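Putative type VI secretion protein (Escherichia coli, PDB 6SKI) is a toxin effector of the type VI secretion system, a hydrolase thought to act as a phospholipase and loaded onto the VgrG spike. Local coordinates at residues A455-A458 with I459-K463; N526-N529 with D530-R534. One frame throughout, in Å; residues are numbered along the deposited sequence.

Contact 1: A455-A458 with I459-K463; sequences ADKA and IAQGK
Gln461 reaches back one turn along helix 452-466 to lie beside Lys457, its partner at i-4 in an α-helix. The helical assignment rests on four successive i+4 to i hydrogen bonds. Ile459 N to Ala455 O, Ala460 N to Asp456 O and Gln461 N to Lys457 O each measure 2.7 Å, and Gly462 N to Ala458 O measures 2.9 Å. The N-H...O angles, from 156° to 165°, show that all four are close to straight.

Followed outward, Gln461 starts with CB, 3.3 Å from Ala458 O. Its first torsion (chi1 -73°) sets CG beside the backbone N and opposite the carbonyl carbon, which turns the chain toward the preceding turn and brings CG to 3.4 Å from Lys457 O. CD continues the extended chain past the same oxygen, and the amide ends with NE2 3.9 Å from both CG and CE of Lys457, a contact with methylenes rather than a polar one. The polar bond of NE2 goes instead to Gln472 O, in the segment following the helix. Lys457 is also extended beyond CG, and the two chains run obliquely across each other. Its NZ passes beyond the amide to a salt bridge with Glu478 and a hydrogen bond to Ala473 O, so both polar ends tie the helix to residues 472-478.

Another face of the helix meets helix 416-431: Ala455 and Ala458 rest on Val419, Ala458 also on Val423, and Lys463 NZ forms a salt bridge with Asp426. Ile459 packs on Asp426 too, while its branch CG1-CD1 folds back along the preceding turn, leaving CD1 3.7 Å from Ala455 O.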
loop_
_atom_site.group_PDB
_atom_site.type_symbol
_atom_site.label_atom_id
_atom_site.label_comp_id
_atom_site.label_asym_id
_atom_site.label_seq_id
_atom_site.Cartn_x
_atom_site.Cartn_y
_atom_site.Cartn_z
ATOM N N ALA A 455 -15.428 16.141 -8.672
ATOM C CA ALA A 455 -14.021 16.084 -8.310
ATOM C C ALA A 455 -13.571 17.412 -7.734
ATOM O O ALA A 455 -12.921 17.449 -6.683
ATOM C CB ALA A 455 -13.176 15.716 -9.521
ATOM N N ASP A 456 -13.965 18.513 -8.379
ATOM C CA ASP A 456 -13.654 19.824 -7.835
ATOM C C ASP A 456 -14.135 19.926 -6.400
ATOM O O ASP A 456 -13.362 20.280 -5.501
ATOM C CB ASP A 456 -14.295 20.909 -8.695
ATOM C CG ASP A 456 -13.598 21.083 -10.023
ATOM O OD1 ASP A 456 -12.622 20.352 -10.281
ATOM O OD2 ASP A 456 -14.031 21.947 -10.813
ATOM N N LYS A 457 -15.384 19.522 -6.151
ATOM C CA LYS A 457 -15.904 19.575 -4.794
ATOM C C LYS A 457 -15.044 18.739 -3.866
ATOM O O LYS A 457 -14.630 19.209 -2.799
ATOM C CB LYS A 457 -17.355 19.103 -4.763
ATOM C CG LYS A 457 -17.985 19.171 -3.386
ATOM C CD LYS A 457 -19.491 19.286 -3.474
ATOM C CE LYS A 457 -20.124 19.166 -2.102
ATOM N NZ LYS A 457 -21.596 18.991 -2.193
ATOM N N ALA A 458 -14.687 17.527 -4.298
ATOM C CA ALA A 458 -13.830 16.689 -3.475
ATOM C C ALA A 458 -12.510 17.384 -3.200
ATOM O O ALA A 458 -12.057 17.435 -2.050
ATOM C CB ALA A 458 -13.597 15.341 -4.154
ATOM N N ILE A 459 -11.915 17.995 -4.228
ATOM C CA ILE A 459 -10.669 18.718 -4.016
ATOM C C ILE A 459 -10.887 19.829 -3.005
ATOM O O ILE A 459 -10.109 19.984 -2.055
ATOM C CB ILE A 459 -10.120 19.253 -5.352
ATOM C CG1 ILE A 459 -9.465 18.123 -6.145
ATOM C CG2 ILE A 459 -9.129 20.371 -5.112
ATOM C CD1 ILE A 459 -9.501 18.321 -7.634
ATOM N N ALA A 460 -11.996 20.561 -3.140
ATOM C CA ALA A 460 -12.283 21.610 -2.174
ATOM C C ALA A 460 -12.418 21.023 -0.782
ATOM O O ALA A 460 -11.871 21.568 0.185
ATOM C CB ALA A 460 -13.549 22.364 -2.572
ATOM N N GLN A 461 -13.079 19.867 -0.674
ATOM C CA GLN A 461 -13.209 19.225 0.624
ATOM C C GLN A 461 -11.844 18.943 1.218
ATOM O O GLN A 461 -11.610 19.207 2.404
ATOM C CB GLN A 461 -14.024 17.942 0.496
ATOM C CG GLN A 461 -15.496 18.184 0.273
ATOM C CD GLN A 461 -16.269 16.904 0.115
ATOM O OE1 GLN A 461 -15.720 15.816 0.257
ATOM N NE2 GLN A 461 -17.552 17.024 -0.184
ATOM N N GLY A 462 -10.903 18.481 0.392
ATOM C CA GLY A 462 -9.564 18.257 0.895
ATOM C C GLY A 462 -8.969 19.529 1.457
ATOM O O GLY A 462 -8.482 19.546 2.591
ATOM N N LYS A 463 -9.089 20.630 0.712
ATOM C CA LYS A 463 -8.587 21.901 1.212
ATOM C C LYS A 463 -9.207 22.221 2.560
ATOM O O LYS A 463 -8.505 22.624 3.496
ATOM C CB LYS A 463 -8.878 23.015 0.209
ATOM C CG LYS A 463 -8.158 22.854 -1.111
ATOM C CD LYS A 463 -8.541 23.949 -2.086
ATOM C CE LYS A 463 -7.885 23.734 -3.438
ATOM N NZ LYS A 463 -6.405 23.619 -3.338
#

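Contact 2: N526-N529 with D530-R534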
loop_
_atom_site.group_PDB
_atom_site.type_symbol
_atom_site.label_atom_id
_atom_site.label_comp_id
_atom_site.label_asym_id
_atom_site.label_seq_id
_atom_site.Cartn_x
_atom_site.Cartn_y
_atom_site.Cartn_z
ATOM N N ASN A 526 -14.148 -11.441 2.154
ATOM C CA ASN A 526 -14.604 -10.065 2.071
ATOM C C ASN A 526 -15.864 -9.878 2.892
ATOM O O ASN A 526 -16.778 -9.151 2.512
ATOM C CB ASN A 526 -14.843 -9.669 0.619
ATOM C CG ASN A 526 -13.621 -9.868 -0.239
ATOM O OD1 ASN A 526 -12.583 -9.251 -0.011
ATOM N ND2 ASN A 526 -13.728 -10.748 -1.223
ATOM N N LYS A 527 -15.907 -10.520 4.046
ATOM C CA LYS A 527 -17.106 -10.484 4.863
ATOM C C LYS A 527 -17.220 -9.132 5.557
ATOM O O LYS A 527 -16.222 -8.602 6.049
ATOM C CB LYS A 527 -17.073 -11.605 5.897
ATOM C CG LYS A 527 -17.695 -11.271 7.229
ATOM C CD LYS A 527 -17.084 -12.107 8.328
ATOM C CE LYS A 527 -17.206 -11.424 9.669
ATOM N NZ LYS A 527 -16.279 -12.029 10.660
ATOM N N PRO A 528 -18.415 -8.554 5.584
ATOM C CA PRO A 528 -18.577 -7.236 6.195
ATOM C C PRO A 528 -18.339 -7.281 7.693
ATOM O O PRO A 528 -18.553 -8.301 8.350
ATOM C CB PRO A 528 -20.032 -6.883 5.872
ATOM C CG PRO A 528 -20.685 -8.214 5.749
ATOM C CD PRO A 528 -19.677 -9.017 4.990
ATOM N N ASN A 529 -17.891 -6.156 8.231
ATOM C CA ASN A 529 -17.807 -6.022 9.671
ATOM C C ASN A 529 -19.215 -6.026 10.254
ATOM O O ASN A 529 -20.188 -5.672 9.585
ATOM C CB ASN A 529 -17.064 -4.737 10.036
ATOM C CG ASN A 529 -16.494 -4.765 11.433
ATOM O OD1 ASN A 529 -15.767 -5.684 11.802
ATOM N ND2 ASN A 529 -16.813 -3.748 12.219
ATOM N N ASP A 530 -19.324 -6.451 11.509
ATOM C CA ASP A 530 -20.640 -6.634 12.105
ATOM C C ASP A 530 -21.398 -5.314 12.144
ATOM O O ASP A 530 -20.844 -4.271 12.499
ATOM C CB ASP A 530 -20.516 -7.215 13.512
ATOM C CG ASP A 530 -21.626 -8.196 13.832
ATOM O OD1 ASP A 530 -21.406 -9.415 13.676
ATOM O OD2 ASP A 530 -22.722 -7.752 14.235
ATOM N N ARG A 531 -22.671 -5.369 11.754
ATOM C CA ARG A 531 -23.602 -4.252 11.623
ATOM C C ARG A 531 -23.236 -3.368 10.439
ATOM O O ARG A 531 -23.805 -2.280 10.309
ATOM C CB ARG A 531 -23.704 -3.390 12.890
ATOM C CG ARG A 531 -24.295 -4.120 14.083
ATOM C CD ARG A 531 -24.244 -3.262 15.333
ATOM N NE ARG A 531 -24.873 -1.962 15.124
ATOM C CZ ARG A 531 -24.416 -0.823 15.634
ATOM N NH1 ARG A 531 -23.325 -0.824 16.386
ATOM N NH2 ARG A 531 -25.051 0.315 15.393
ATOM N N TRP A 532 -22.295 -3.789 9.589
ATOM C CA TRP A 532 -21.894 -3.047 8.394
ATOM C C TRP A 532 -21.270 -1.705 8.764
ATOM O O TRP A 532 -21.509 -0.689 8.112
ATOM C CB TRP A 532 -23.068 -2.858 7.434
ATOM C CG TRP A 532 -23.342 -4.059 6.596
ATOM C CD1 TRP A 532 -24.139 -5.113 6.919
ATOM C CD2 TRP A 532 -22.828 -4.330 5.291
ATOM N NE1 TRP A 532 -24.151 -6.028 5.898
ATOM C CE2 TRP A 532 -23.353 -5.569 4.885
ATOM C CE3 TRP A 532 -21.973 -3.644 4.424
ATOM C CZ2 TRP A 532 -23.051 -6.138 3.655
ATOM C CZ3 TRP A 532 -21.676 -4.211 3.205
ATOM C CH2 TRP A 532 -22.213 -5.445 2.830
ATOM N N ILE A 533 -20.466 -1.708 9.822
ATOM C CA ILE A 533 -19.748 -0.530 10.287
ATOM C C ILE A 533 -18.278 -0.898 10.372
ATOM O O ILE A 533 -17.916 -1.858 11.060
ATOM C CB ILE A 533 -20.260 -0.037 11.650
ATOM C CG1 ILE A 533 -21.748 0.291 11.575
ATOM C CG2 ILE A 533 -19.473 1.173 12.107
ATOM C CD1 ILE A 533 -22.471 0.102 12.881
ATOM N N ARG A 534 -17.435 -0.140 9.680
ATOM C CA ARG A 534 -16.017 -0.451 9.636
ATOM C C ARG A 534 -15.365 -0.204 10.991
ATOM O O ARG A 534 -15.734 0.713 11.728
ATOM C CB ARG A 534 -15.331 0.389 8.565
ATOM C CG ARG A 534 -13.932 -0.048 8.217
ATOM C CD ARG A 534 -13.188 1.081 7.550
ATOM N NE ARG A 534 -12.045 0.608 6.784
ATOM C CZ ARG A 534 -11.378 1.353 5.914
ATOM N NH1 ARG A 534 -11.747 2.606 5.703
ATOM N NH2 ARG A 534 -10.346 0.849 5.257
#
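Two first torsions set up the contacts of Asn529 and Trp532. Asn529 has CG opposite its own backbone N (chi1 -159°), which carries the carboxamide across to the carbonyl of Ile533. Trp532 has CG beside its backbone N (chi1 -80°), and the indole is thereby swung back against Pro528. Pro528 CB sits 3.7 Å from the centroid of the six-membered ring and 9° off its normal, a CH-pi contact over the face; CG of the same proline follows at 3.8 Å from Trp532 CZ2. Between these groups the backbone makes a type II β-turn over Asn529-Trp532: Asp530 is extended, Arg531 adopts a left-handed backbone conformation, and Trp532 N donates to Asn529 O at 2.8 Å. Asn529 ND2 then donates to Ile533 O; the modelled 2.5 Å is very short, and at this resolution the exact length carries little weight. Just past the turn, Ile533 lays CD1 back over the guanidinium of Arg531, a corner residue of that turn, 3.5 Å above the plane and over its centre. Pro528 also touches Trp492, whereas Arg534 leads away from the turn, its NE bonded to Phe292 O and its NH2 in a salt bridge with Asp245.

In the fold
Contact 1 closes before contact 2 opens along the chain, and the two do not touch: their centres are 28 Å apart and their nearest atoms about 15 Å. Each approaches the catalytic region, which belongs to the α/β-hydrolase clan, at a different place. From residues 455-463, Gln461 reaches Leu304 and Leu306 of strand 303-306, an outer member of the mixed sheet. Residues 526-534 lie nearer the likely active site, because Arg534 pairs with Asp245, which together with Ser197 and His310 has the geometry of a Ser-His-Asp triad. That catalytic role is inferred, so contact 2 may border the active site, whereas contact 1 is helix packing beside the sheet.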